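Local structure of putative pyruvate dehydrogenase (Rhodopseudomonas palustris, 3IC3) at residues 37-42 with 47-52; 58-63 with 77-82; 5-10 with 27-32; 63-66 with 71-74. The protein is of unknown function but belongs to the DUF5076 family and is tentatively named a pyruvate dehydrogenase. All blocks are in the same frame, centred on the assembly; numbering follows the deposited sequence. Where two conformers were deposited one is given.

Contact 1: residues 37-42 with 47-52; sequences IAFMRA and EMWGLL. With EDO (1,2-ethanediol), chain E.
The ring of Phe39 overlaps the six-membered half of the Trp49 indole, the two meeting obliquely with Phe39 CD1 4.1 Å from Trp49 CH2. Trp49 CG sits anti to its own carbonyl carbon (chi1 -67°), which swings the indole out of helix 46-66 so that it arrives at the end of strand 34-39. Just past that strand, the carbonyl oxygen of Ala42 lies at the indole edge, near its plane, 4.2 Å from Trp49 CZ2. Met40 and Met48, both selenomethionines, meet tip to tip, Met40 running out extended beyond CG, with 3.7 Å between Met40 CE and Met48 CE; Met48 was deposited in two conformers, so this pairing is less certain. His59 of the second subunit stacks on Phe39 and also meets Trp49, making this strand-to-helix packing part of the dimer interface. A 1,2-ethanediol, probably from the crystallisation liquor, gives a hydrogen bond to Arg41 O and also bonds Arg66 of the second subunit. No hydrogen bond joins 37-42 to 47-52, and the indole N-H is taken by Phe43 O: the two segments are held together by apolar and aromatic packing.

Contact 2: residues 58-63 with 77-82; sequences RHAARS and ERIVEM
Ile79 CD1 reaches helix 46-66 at two successive alanines. It lies 3.6 Å from Ala60 CB, and 3.5 Å separates it from the amide nitrogen of Ala61; the methyl of Ala61 is more distant, with CB 4.2 Å from Ile79 CD1. The isoleucine reaches this place because its CG1 is anti to the carbonyl carbon (chi1 -72°) and CD1 continues outward in an extended chain (chi2 163°), so the tip of the longer branch does the touching. Two small residues in succession let the backbones come close, with the CA atoms of Ala61 and Ile79 7.0 Å apart. The contact packs two consecutive helices against each other, 46-66 and 72-87, joined by the short connection 67-71; the two segments run steeply across one another. Around this buried point Tyr64 packs on Ile79 from the next turn of the first helix, while Leu76 packs on Ala61 from the second. Ala60 also touches Trp49 of the second subunit, and Ser63 packs on Phe43 of that subunit, so one helix serves both the intrachain pair and the dimer interface. Farther out, Arg78 is held to its own helix by a long salt bridge, its NE 3.5 Å from Glu81 OE1, and Arg78 NH1 is hydrogen-bonded to the hydroxyl of Tyr70.

Contact 3: residues 5-10 with 27-32; sequences TGPKQQ and RAFVLD
This is a mixed polar and apolar contact in which the irregular N-terminal arm, residues 5-10, lies over one face of strand 23-31. That strand forms a beta-hairpin with strand 34-39, and residues 27-30 also pair antiparallel with a strand of the second subunit, so the sheet continues through the dimer. Arg27 and Phe29, two residues apart on the strand, both point toward the arm and supply the two points where the arm touches this strand. At the apolar one, Pro7 crosses the Phe29 ring obliquely; Pro7 CB and CG share a single partner, each being 4.0 Å from Phe29 CE2. At the polar one, the extended side chain of Gln9 comes to meet an arginine bent at its third torsion (chi3 68°), which turns the guanidinium to present an edge to the amide. The amide and guanidinium planes are only 28° apart. Arg27 is gripped from other directions as well: its NE forms a salt bridge with Glu24 of the second subunit and its NH1 donates to Gln10 O of that subunit, which probably fixes the guanidinium's rotation. Its remaining nitrogen completes the link to the arm: Arg27 NH2 donates to Gln9 OE1 over 2.9 Å at an N-H...O angle of 158°, in the carbonyl plane and on a lone pair of the oxygen.

Contact 4: residues 63-66 with 71-74; sequences SYAR and TEDE
Ala65 CB presses directly against the first turn of helix 72-87, at the end of helix 46-66. The methyl is 3.6 Å from Glu72 CG and 3.6 Å from Glu72 N, and 3.7 Å separates Ala65 CB from the carbonyl carbon of Thr71. With only a methyl between them, the CA atoms of Ala65 and Glu72 are 5.1 Å apart. Outside this tight patch the contact is loose and exposed. Glu72 has CG anti to its carbonyl carbon (chi1 -77°), which lays that methylene on the alanine while the extended chain carries the carboxylate onward, alongside the aliphatic part of Arg62. The CB of Thr71 is directed away from 63-66, and its hydroxyl forms a capping box with Glu74. Glu74 N donates to Thr71 OG1 over 3.1 Å, nearly straight; in return Thr71 N donates to Glu74 OE1 over 3.0 Å, meeting the oxygen from above the carboxylate plane, 41° out of it. Beside the patch, Tyr64 packs on Ala75 and meets Phe43 of the second subunit. The capping bonds stay within 71-74, at a helix start where a negative carboxylate is probably favourable, and no hydrogen bond crosses between the segments, so the grip across them is van der Waals packing around one methyl group.

Overall arrangement
From the N terminus, contact 3 comes first: it folds the arm 5-10 back onto strand 23-31 and closes the loop between them. Contact 1 follows in series, closing the short connection between strand 34-39 and helix 46-66; it touches contact 3 through the hairpin, where Ala38 N probably bonds to Arg27 O. Contact 2 then ties helix 46-66 to helix 72-87. Contact 4 lies within its span, sharing Ser63 and closing the interhelical turn about 7 Å away, centre to centre. None of the loops cross. Helix 46-66 links the sheet side to the helix pair, with contacts 1 and 4 on opposite sides of the chain's centre, and all four contacts touch the second subunit.

Contact 1: residues 37-42 with 47-52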
loop_
_atom_site.group_PDB
_atom_site.type_symbol
_atom_site.label_atom_id
_atom_site.label_comp_id
_atom_site.label_asym_id
_atom_site.label_seq_id
_atom_site.Cartn_x
_atom_site.Cartn_y
_atom_site.Cartn_z
ATOM N N ILE A 37 7.963 1.760 3.696
ATOM C CA ILE A 37 7.345 0.822 2.740
ATOM C C ILE A 37 8.393 0.075 1.914
ATOM O O ILE A 37 9.421 0.657 1.549
ATOM C CB ILE A 37 6.395 1.557 1.794
ATOM C CG1 ILE A 37 5.323 2.314 2.558
ATOM C CG2 ILE A 37 5.699 0.572 0.842
ATOM C CD1 ILE A 37 4.636 3.356 1.623
ATOM N N ALA A 38 8.157 -1.214 1.655
ATOM C CA ALA A 38 9.017 -2.042 0.792
ATOM C C ALA A 38 8.185 -2.373 -0.452
ATOM O O ALA A 38 7.120 -2.966 -0.316
ATOM C CB ALA A 38 9.399 -3.331 1.496
ATOM N N PHE A 39 8.665 -2.010 -1.642
ATOM C CA PHE A 39 8.013 -2.388 -2.892
ATOM C C PHE A 39 8.812 -3.401 -3.697
ATOM O O PHE A 39 10.045 -3.343 -3.738
ATOM C CB PHE A 39 7.839 -1.191 -3.805
ATOM C CG PHE A 39 6.812 -0.198 -3.351
ATOM C CD1 PHE A 39 5.470 -0.474 -3.459
ATOM C CD2 PHE A 39 7.211 1.048 -2.889
ATOM C CE1 PHE A 39 4.515 0.485 -3.077
ATOM C CE2 PHE A 39 6.253 2.003 -2.516
ATOM C CZ PHE A 39 4.933 1.699 -2.614
HETATM N N MSE A 40 8.100 -4.289 -4.376
HETATM C CA MSE A 40 8.712 -5.117 -5.401
HETATM C C MSE A 40 9.190 -4.294 -6.553
HETATM O O MSE A 40 8.691 -3.196 -6.784
HETATM C CB MSE A 40 7.725 -6.156 -5.938
HETATM C CG MSE A 40 6.545 -5.614 -6.712
HETATM SE SE MSE A 40 5.456 -7.078 -7.398
HETATM C CE MSE A 40 4.137 -6.043 -8.387
ATOM N N ARG A 41 10.138 -4.864 -7.295
ATOM C CA ARG A 41 10.721 -4.246 -8.493
ATOM C C ARG A 41 9.730 -4.157 -9.662
ATOM O O ARG A 41 9.634 -3.108 -10.290
ATOM C CB ARG A 41 11.964 -5.022 -8.911
ATOM N N ALA A 42 8.943 -5.219 -9.900
ATOM C CA ALA A 42 8.032 -5.286 -11.064
ATOM C C ALA A 42 6.825 -4.334 -11.011
ATOM O O ALA A 42 6.288 -4.004 -9.943
ATOM C CB ALA A 42 7.550 -6.740 -11.296
ATOM N N GLU A 47 -3.645 -1.656 -13.980
ATOM C CA GLU A 47 -4.894 -2.092 -13.344
ATOM C C GLU A 47 -4.659 -2.720 -11.980
ATOM O O GLU A 47 -5.472 -2.559 -11.085
ATOM C CB GLU A 47 -5.700 -3.040 -14.240
ATOM C CG GLU A 47 -6.119 -2.398 -15.560
ATOM C CD GLU A 47 -5.032 -2.420 -16.650
ATOM O OE1 GLU A 47 -3.902 -2.928 -16.436
ATOM O OE2 GLU A 47 -5.333 -1.932 -17.760
HETATM N N MSE A 48 -3.552 -3.436 -11.820
HETATM C CA MSE A 48 -3.255 -4.066 -10.539
HETATM C C MSE A 48 -3.079 -2.998 -9.459
HETATM O O MSE A 48 -3.557 -3.160 -8.339
HETATM C CB MSE A 48 -2.007 -4.947 -10.620
HETATM C CG MSE A 48 -1.717 -5.748 -9.341
HETATM SE SE MSE A 48 0.170 -6.125 -8.989
HETATM C CE MSE A 48 0.833 -4.309 -8.704
ATOM N N TRP A 49 -2.377 -1.914 -9.795
ATOM C CA TRP A 49 -2.160 -0.829 -8.822
ATOM C C TRP A 49 -3.490 -0.159 -8.488
ATOM O O TRP A 49 -3.735 0.215 -7.345
ATOM C CB TRP A 49 -1.119 0.176 -9.343
ATOM C CG TRP A 49 0.223 -0.428 -9.420
ATOM C CD1 TRP A 49 0.832 -0.915 -10.538
ATOM C CD2 TRP A 49 1.117 -0.697 -8.334
ATOM N NE1 TRP A 49 2.054 -1.450 -10.220
ATOM C CE2 TRP A 49 2.254 -1.337 -8.875
ATOM C CE3 TRP A 49 1.062 -0.487 -6.964
ATOM C CZ2 TRP A 49 3.331 -1.730 -8.096
ATOM C CZ3 TRP A 49 2.120 -0.883 -6.194
ATOM C CH2 TRP A 49 3.252 -1.501 -6.763
ATOM N N GLY A 50 -4.361 -0.042 -9.484
ATOM C CA GLY A 50 -5.707 0.493 -9.294
ATOM C C GLY A 50 -6.520 -0.349 -8.342
ATOM O O GLY A 50 -7.185 0.177 -7.435
ATOM N N LEU A 51 -6.448 -1.668 -8.533
ATOM C CA LEU A 51 -7.098 -2.628 -7.632
ATOM C C LEU A 51 -6.576 -2.502 -6.206
ATOM O O LEU A 51 -7.358 -2.467 -5.260
ATOM C CB LEU A 51 -6.879 -4.059 -8.124
ATOM C CG LEU A 51 -7.467 -5.095 -7.161
ATOM C CD1 LEU A 51 -8.972 -4.851 -6.966
ATOM C CD2 LEU A 51 -7.181 -6.498 -7.651
ATOM N N LEU A 52 -5.257 -2.420 -6.058
ATOM C CA LEU A 52 -4.635 -2.296 -4.756
ATOM C C LEU A 52 -5.113 -1.037 -4.013
ATOM O O LEU A 52 -5.455 -1.097 -2.849
ATOM C CB LEU A 52 -3.128 -2.267 -4.870
ATOM C CG LEU A 52 -2.318 -2.136 -3.574
ATOM C CD1 LEU A 52 -2.628 -3.318 -2.623
ATOM C CD2 LEU A 52 -0.816 -2.056 -3.902
HETATM C C1 EDO E . 14.027 -0.390 -9.651
HETATM O O1 EDO E . 14.750 -0.164 -8.439
HETATM C C2 EDO E . 13.155 -1.632 -9.536
HETATM O O2 EDO E . 11.805 -1.316 -9.904
#

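Contact 2: residues 58-63 with 77-82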
loop_
_atom_site.group_PDB
_atom_site.type_symbol
_atom_site.label_atom_id
_atom_site.label_comp_id
_atom_site.label_asym_id
_atom_site.label_seq_id
_atom_site.Cartn_x
_atom_site.Cartn_y
_atom_site.Cartn_z
ATOM N N ARG A 58 -11.170 1.021 0.407
ATOM C CA ARG A 58 -12.451 0.487 0.846
ATOM C C ARG A 58 -12.288 -0.201 2.191
ATOM O O ARG A 58 -13.101 -0.010 3.094
ATOM C CB ARG A 58 -13.065 -0.437 -0.205
ATOM C CG ARG A 58 -13.575 0.275 -1.460
ATOM C CD ARG A 58 -14.693 -0.508 -2.110
ATOM N NE ARG A 58 -15.065 -0.011 -3.434
ATOM C CZ ARG A 58 -15.919 0.982 -3.657
ATOM N NH1 ARG A 58 -16.494 1.615 -2.650
ATOM N NH2 ARG A 58 -16.189 1.351 -4.900
ATOM N N HIS A 59 -11.215 -0.971 2.344
ATOM C CA HIS A 59 -10.928 -1.596 3.616
ATOM C C HIS A 59 -10.802 -0.542 4.717
ATOM O O HIS A 59 -11.406 -0.691 5.785
ATOM C CB HIS A 59 -9.667 -2.439 3.565
ATOM C CG HIS A 59 -9.246 -2.915 4.910
ATOM N ND1 HIS A 59 -9.798 -4.032 5.502
ATOM C CD2 HIS A 59 -8.398 -2.383 5.815
ATOM C CE1 HIS A 59 -9.261 -4.192 6.698
ATOM N NE2 HIS A 59 -8.416 -3.201 6.913
ATOM N N ALA A 60 -10.053 0.531 4.455
ATOM C CA ALA A 60 -9.889 1.605 5.422
ATOM C C ALA A 60 -11.216 2.258 5.795
ATOM O O ALA A 60 -11.454 2.576 6.958
ATOM C CB ALA A 60 -8.934 2.692 4.889
ATOM N N ALA A 61 -12.054 2.489 4.799
ATOM C CA ALA A 61 -13.361 3.131 5.024
ATOM C C ALA A 61 -14.239 2.265 5.925
ATOM O O ALA A 61 -14.903 2.771 6.848
ATOM C CB ALA A 61 -14.039 3.378 3.706
ATOM N N ARG A 62 -14.236 0.961 5.664
ATOM C CA ARG A 62 -15.006 0.011 6.477
ATOM C C ARG A 62 -14.562 0.061 7.935
ATOM O O ARG A 62 -15.392 0.139 8.857
ATOM C CB ARG A 62 -14.845 -1.425 5.950
ATOM C CG ARG A 62 -15.701 -1.742 4.748
ATOM C CD ARG A 62 -15.380 -3.134 4.176
ATOM N NE ARG A 62 -15.434 -4.225 5.156
ATOM C CZ ARG A 62 -16.497 -4.983 5.426
ATOM N NH1 ARG A 62 -16.385 -5.954 6.327
ATOM N NH2 ARG A 62 -17.672 -4.791 4.822
ATOM N N SER A 63 -13.252 0.007 8.139
ATOM C CA SER A 63 -12.686 0.071 9.478
ATOM C C SER A 63 -12.914 1.406 10.153
ATOM O O SER A 63 -13.159 1.457 11.353
ATOM C CB SER A 63 -11.197 -0.216 9.445
ATOM O OG SER A 63 -10.974 -1.464 8.835
ATOM N N GLU A 77 -15.464 9.006 1.755
ATOM C CA GLU A 77 -15.296 10.405 1.323
ATOM C C GLU A 77 -14.186 11.131 2.094
ATOM O O GLU A 77 -13.359 11.838 1.500
ATOM C CB GLU A 77 -16.626 11.178 1.452
ATOM C CG GLU A 77 -16.494 12.702 1.352
ATOM C CD GLU A 77 -16.068 13.217 -0.026
ATOM O OE1 GLU A 77 -16.136 12.434 -1.002
ATOM O OE2 GLU A 77 -15.702 14.436 -0.142
ATOM N N ARG A 78 -14.175 10.960 3.409
ATOM C CA ARG A 78 -13.184 11.567 4.274
ATOM C C ARG A 78 -11.768 11.097 3.940
ATOM O O ARG A 78 -10.831 11.902 3.850
ATOM C CB ARG A 78 -13.486 11.253 5.746
ATOM C CG ARG A 78 -14.702 11.919 6.336
ATOM C CD ARG A 78 -14.572 13.430 6.436
ATOM N NE ARG A 78 -13.197 13.906 6.578
ATOM C CZ ARG A 78 -12.575 14.179 7.728
ATOM N NH1 ARG A 78 -13.158 14.006 8.934
ATOM N NH2 ARG A 78 -11.333 14.618 7.662
ATOM N N ILE A 79 -11.617 9.796 3.759
ATOM C CA ILE A 79 -10.321 9.229 3.365
ATOM C C ILE A 79 -9.839 9.790 2.015
ATOM O O ILE A 79 -8.668 10.201 1.906
ATOM C CB ILE A 79 -10.336 7.691 3.371
ATOM C CG1 ILE A 79 -10.363 7.200 4.828
ATOM C CG2 ILE A 79 -9.100 7.125 2.615
ATOM C CD1 ILE A 79 -10.784 5.781 4.995
ATOM N N VAL A 80 -10.732 9.868 1.036
ATOM C CA VAL A 80 -10.397 10.448 -0.263
ATOM C C VAL A 80 -9.998 11.926 -0.128
ATOM O O VAL A 80 -9.057 12.364 -0.776
ATOM C CB VAL A 80 -11.505 10.258 -1.306
ATOM C CG1 VAL A 80 -11.145 11.005 -2.600
ATOM C CG2 VAL A 80 -11.723 8.743 -1.593
ATOM N N GLU A 81 -10.709 12.696 0.716
ATOM C CA GLU A 81 -10.316 14.085 1.000
ATOM C C GLU A 81 -8.906 14.188 1.577
ATOM O O GLU A 81 -8.101 15.035 1.163
ATOM C CB GLU A 81 -11.307 14.752 1.971
ATOM C CG GLU A 81 -12.679 14.986 1.357
ATOM C CD GLU A 81 -13.756 15.385 2.380
ATOM O OE1 GLU A 81 -13.464 15.603 3.575
ATOM O OE2 GLU A 81 -14.913 15.489 1.950
HETATM N N MSE A 82 -8.585 13.314 2.522
HETATM C CA MSE A 82 -7.253 13.314 3.109
HETATM C C MSE A 82 -6.174 12.908 2.108
HETATM O O MSE A 82 -5.101 13.514 2.067
HETATM C CB MSE A 82 -7.212 12.423 4.343
HETATM C CG MSE A 82 -7.929 13.039 5.524
HETATM SE SE MSE A 82 -7.984 11.828 7.039
HETATM C CE MSE A 82 -9.804 11.217 6.835
#

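Contact 3: residues 5-10 with 27-32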
loop_
_atom_site.group_PDB
_atom_site.type_symbol
_atom_site.label_atom_id
_atom_site.label_comp_id
_atom_site.label_asym_id
_atom_site.label_seq_id
_atom_site.Cartn_x
_atom_site.Cartn_y
_atom_site.Cartn_z
ATOM N N THR A 5 11.113 -9.896 19.317
ATOM C CA THR A 5 12.144 -8.854 19.278
ATOM C C THR A 5 12.046 -7.949 18.053
ATOM O O THR A 5 12.769 -6.958 17.964
ATOM C CB THR A 5 13.572 -9.445 19.330
ATOM O OG1 THR A 5 13.745 -10.407 18.288
ATOM C CG2 THR A 5 13.843 -10.069 20.681
ATOM N N GLY A 6 11.161 -8.287 17.123
ATOM C CA GLY A 6 10.954 -7.508 15.914
ATOM C C GLY A 6 9.668 -6.718 15.959
ATOM O O GLY A 6 8.966 -6.695 16.991
ATOM N N PRO A 7 9.333 -6.067 14.838
ATOM C CA PRO A 7 8.076 -5.338 14.706
ATOM C C PRO A 7 6.860 -6.262 14.748
ATOM O O PRO A 7 7.004 -7.496 14.645
ATOM C CB PRO A 7 8.199 -4.679 13.327
ATOM C CG PRO A 7 9.210 -5.414 12.599
ATOM C CD PRO A 7 10.129 -6.054 13.594
ATOM N N LYS A 8 5.678 -5.674 14.922
ATOM C CA LYS A 8 4.439 -6.429 14.833
ATOM C C LYS A 8 4.158 -6.685 13.365
ATOM O O LYS A 8 3.559 -5.848 12.678
ATOM C CB LYS A 8 3.268 -5.684 15.460
ATOM C CG LYS A 8 1.981 -6.516 15.446
ATOM C CD LYS A 8 2.284 -8.015 15.457
ATOM C CE LYS A 8 1.280 -8.804 14.625
ATOM N NZ LYS A 8 -0.092 -8.778 15.236
ATOM N N GLN A 9 4.629 -7.824 12.879
ATOM C CA GLN A 9 4.451 -8.192 11.471
ATOM C C GLN A 9 3.106 -8.814 11.196
ATOM O O GLN A 9 2.435 -9.345 12.110
ATOM C CB GLN A 9 5.523 -9.189 11.060
ATOM C CG GLN A 9 6.915 -8.646 11.125
ATOM C CD GLN A 9 7.907 -9.674 10.685
ATOM O OE1 GLN A 9 8.015 -9.956 9.488
ATOM N NE2 GLN A 9 8.595 -10.300 11.650
ATOM N N GLN A 10 2.732 -8.805 9.929
ATOM C CA GLN A 10 1.566 -9.544 9.463
ATOM C C GLN A 10 2.055 -10.910 8.969
ATOM O O GLN A 10 3.098 -11.003 8.321
ATOM C CB GLN A 10 0.839 -8.822 8.342
ATOM C CG GLN A 10 -0.123 -7.727 8.821
ATOM C CD GLN A 10 -1.176 -8.283 9.737
ATOM O OE1 GLN A 10 -1.945 -9.139 9.336
ATOM N NE2 GLN A 10 -1.170 -7.873 10.975
ATOM N N ARG A 27 5.040 -4.225 1.387
ATOM C CA ARG A 27 4.887 -4.296 2.849
ATOM C C ARG A 27 4.973 -2.875 3.370
ATOM O O ARG A 27 5.848 -2.141 2.947
ATOM C CB ARG A 27 6.023 -5.100 3.498
ATOM C CG ARG A 27 6.178 -6.471 2.991
ATOM C CD ARG A 27 7.182 -7.297 3.826
ATOM N NE ARG A 27 6.718 -7.597 5.157
ATOM C CZ ARG A 27 7.331 -8.442 5.985
ATOM N NH1 ARG A 27 8.459 -9.054 5.616
ATOM N NH2 ARG A 27 6.826 -8.664 7.192
ATOM N N ALA A 28 4.064 -2.471 4.242
ATOM C CA ALA A 28 4.079 -1.128 4.786
ATOM C C ALA A 28 4.011 -1.181 6.295
ATOM O O ALA A 28 3.196 -1.919 6.840
ATOM C CB ALA A 28 2.874 -0.345 4.234
ATOM N N PHE A 29 4.856 -0.389 6.948
ATOM C CA PHE A 29 4.928 -0.292 8.383
ATOM C C PHE A 29 4.734 1.121 8.869
ATOM O O PHE A 29 5.240 2.066 8.233
ATOM C CB PHE A 29 6.318 -0.709 8.839
ATOM C CG PHE A 29 6.580 -2.183 8.688
ATOM C CD1 PHE A 29 6.914 -2.725 7.462
ATOM C CD2 PHE A 29 6.480 -3.010 9.790
ATOM C CE1 PHE A 29 7.145 -4.136 7.347
ATOM C CE2 PHE A 29 6.714 -4.385 9.678
ATOM C CZ PHE A 29 7.031 -4.921 8.439
ATOM N N VAL A 30 4.050 1.285 9.998
ATOM C CA VAL A 30 3.987 2.591 10.655
ATOM C C VAL A 30 5.018 2.628 11.793
ATOM O O VAL A 30 5.048 1.742 12.670
ATOM C CB VAL A 30 2.555 2.953 11.105
ATOM C CG1 VAL A 30 1.992 1.897 12.067
ATOM C CG2 VAL A 30 2.513 4.348 11.738
ATOM N N LEU A 31 5.863 3.666 11.745
ATOM C CA LEU A 31 7.091 3.798 12.534
ATOM C C LEU A 31 7.255 5.316 12.760
ATOM O O LEU A 31 7.161 6.056 11.815
ATOM C CB LEU A 31 8.254 3.304 11.642
ATOM C CG LEU A 31 9.718 3.423 12.054
ATOM C CD1 LEU A 31 10.061 2.356 13.023
ATOM C CD2 LEU A 31 10.665 3.353 10.834
ATOM N N ASP A 32 7.469 5.754 13.994
ATOM C CA ASP A 32 7.889 7.149 14.273
ATOM C C ASP A 32 7.026 8.220 13.606
ATOM O O ASP A 32 7.550 9.175 13.032
ATOM C CB ASP A 32 9.352 7.336 13.838
ATOM C CG ASP A 32 10.301 6.503 14.667
ATOM O OD1 ASP A 32 10.011 6.298 15.856
ATOM O OD2 ASP A 32 11.323 6.037 14.137
#

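Contact 4: residues 63-66 with 71-74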
loop_
_atom_site.group_PDB
_atom_site.type_symbol
_atom_site.label_atom_id
_atom_site.label_comp_id
_atom_site.label_asym_id
_atom_site.label_seq_id
_atom_site.Cartn_x
_atom_site.Cartn_y
_atom_site.Cartn_z
ATOM N N SER A 63 -13.252 0.007 8.139
ATOM C CA SER A 63 -12.686 0.071 9.478
ATOM C C SER A 63 -12.914 1.406 10.153
ATOM O O SER A 63 -13.159 1.457 11.353
ATOM C CB SER A 63 -11.197 -0.216 9.445
ATOM O OG SER A 63 -10.974 -1.464 8.835
ATOM N N TYR A 64 -12.833 2.487 9.390
ATOM C CA TYR A 64 -13.073 3.823 9.922
ATOM C C TYR A 64 -14.530 3.961 10.377
ATOM O O TYR A 64 -14.814 4.551 11.429
ATOM C CB TYR A 64 -12.767 4.859 8.838
ATOM C CG TYR A 64 -12.666 6.303 9.258
ATOM C CD1 TYR A 64 -12.608 6.693 10.602
ATOM C CD2 TYR A 64 -12.566 7.290 8.291
ATOM C CE1 TYR A 64 -12.494 8.037 10.953
ATOM C CE2 TYR A 64 -12.448 8.619 8.630
ATOM C CZ TYR A 64 -12.405 8.989 9.953
ATOM O OH TYR A 64 -12.280 10.318 10.252
ATOM N N ALA A 65 -15.443 3.439 9.561
ATOM C CA ALA A 65 -16.877 3.504 9.876
ATOM C C ALA A 65 -17.202 2.702 11.147
ATOM O O ALA A 65 -18.085 3.090 11.911
ATOM C CB ALA A 65 -17.714 3.021 8.689
ATOM N N ARG A 66 -16.512 1.578 11.339
ATOM C CA ARG A 66 -16.601 0.805 12.580
ATOM C C ARG A 66 -16.274 1.675 13.780
ATOM O O ARG A 66 -17.049 1.766 14.730
ATOM C CB ARG A 66 -15.601 -0.345 12.578
ATOM C CG ARG A 66 -16.051 -1.629 11.944
ATOM C CD ARG A 66 -15.260 -2.785 12.564
ATOM N NE ARG A 66 -13.956 -2.322 13.035
ATOM C CZ ARG A 66 -12.807 -2.550 12.408
ATOM N NH1 ARG A 66 -11.673 -2.074 12.903
ATOM N NH2 ARG A 66 -12.791 -3.250 11.283
ATOM N N THR A 71 -20.853 6.774 8.377
ATOM C CA THR A 71 -21.210 5.636 7.538
ATOM C C THR A 71 -19.985 5.246 6.713
ATOM O O THR A 71 -19.001 5.999 6.650
ATOM C CB THR A 71 -22.353 5.987 6.579
ATOM O OG1 THR A 71 -21.945 7.054 5.715
ATOM C CG2 THR A 71 -23.627 6.413 7.358
ATOM N N GLU A 72 -20.025 4.070 6.096
ATOM C CA GLU A 72 -18.952 3.668 5.208
ATOM C C GLU A 72 -18.753 4.641 4.041
ATOM O O GLU A 72 -17.609 4.960 3.693
ATOM C CB GLU A 72 -19.174 2.243 4.709
ATOM C CG GLU A 72 -18.813 1.197 5.762
ATOM C CD GLU A 72 -19.203 -0.226 5.372
ATOM O OE1 GLU A 72 -19.605 -0.458 4.204
ATOM O OE2 GLU A 72 -19.095 -1.120 6.243
ATOM N N ASP A 73 -19.851 5.146 3.479
ATOM C CA ASP A 73 -19.774 6.154 2.409
ATOM C C ASP A 73 -19.097 7.432 2.866
ATOM O O ASP A 73 -18.267 7.979 2.139
ATOM C CB ASP A 73 -21.164 6.557 1.915
ATOM C CG ASP A 73 -21.816 5.505 1.064
ATOM O OD1 ASP A 73 -21.110 4.596 0.590
ATOM O OD2 ASP A 73 -23.047 5.605 0.884
ATOM N N GLU A 74 -19.517 7.943 4.025
ATOM C CA GLU A 74 -18.925 9.148 4.612
ATOM C C GLU A 74 -17.451 8.917 4.958
ATOM O O GLU A 74 -16.602 9.792 4.741
ATOM C CB GLU A 74 -19.674 9.565 5.873
ATOM C CG GLU A 74 -21.084 10.066 5.600
ATOM C CD GLU A 74 -21.930 10.167 6.859
ATOM O OE1 GLU A 74 -21.549 9.619 7.919
ATOM O OE2 GLU A 74 -22.993 10.791 6.768
#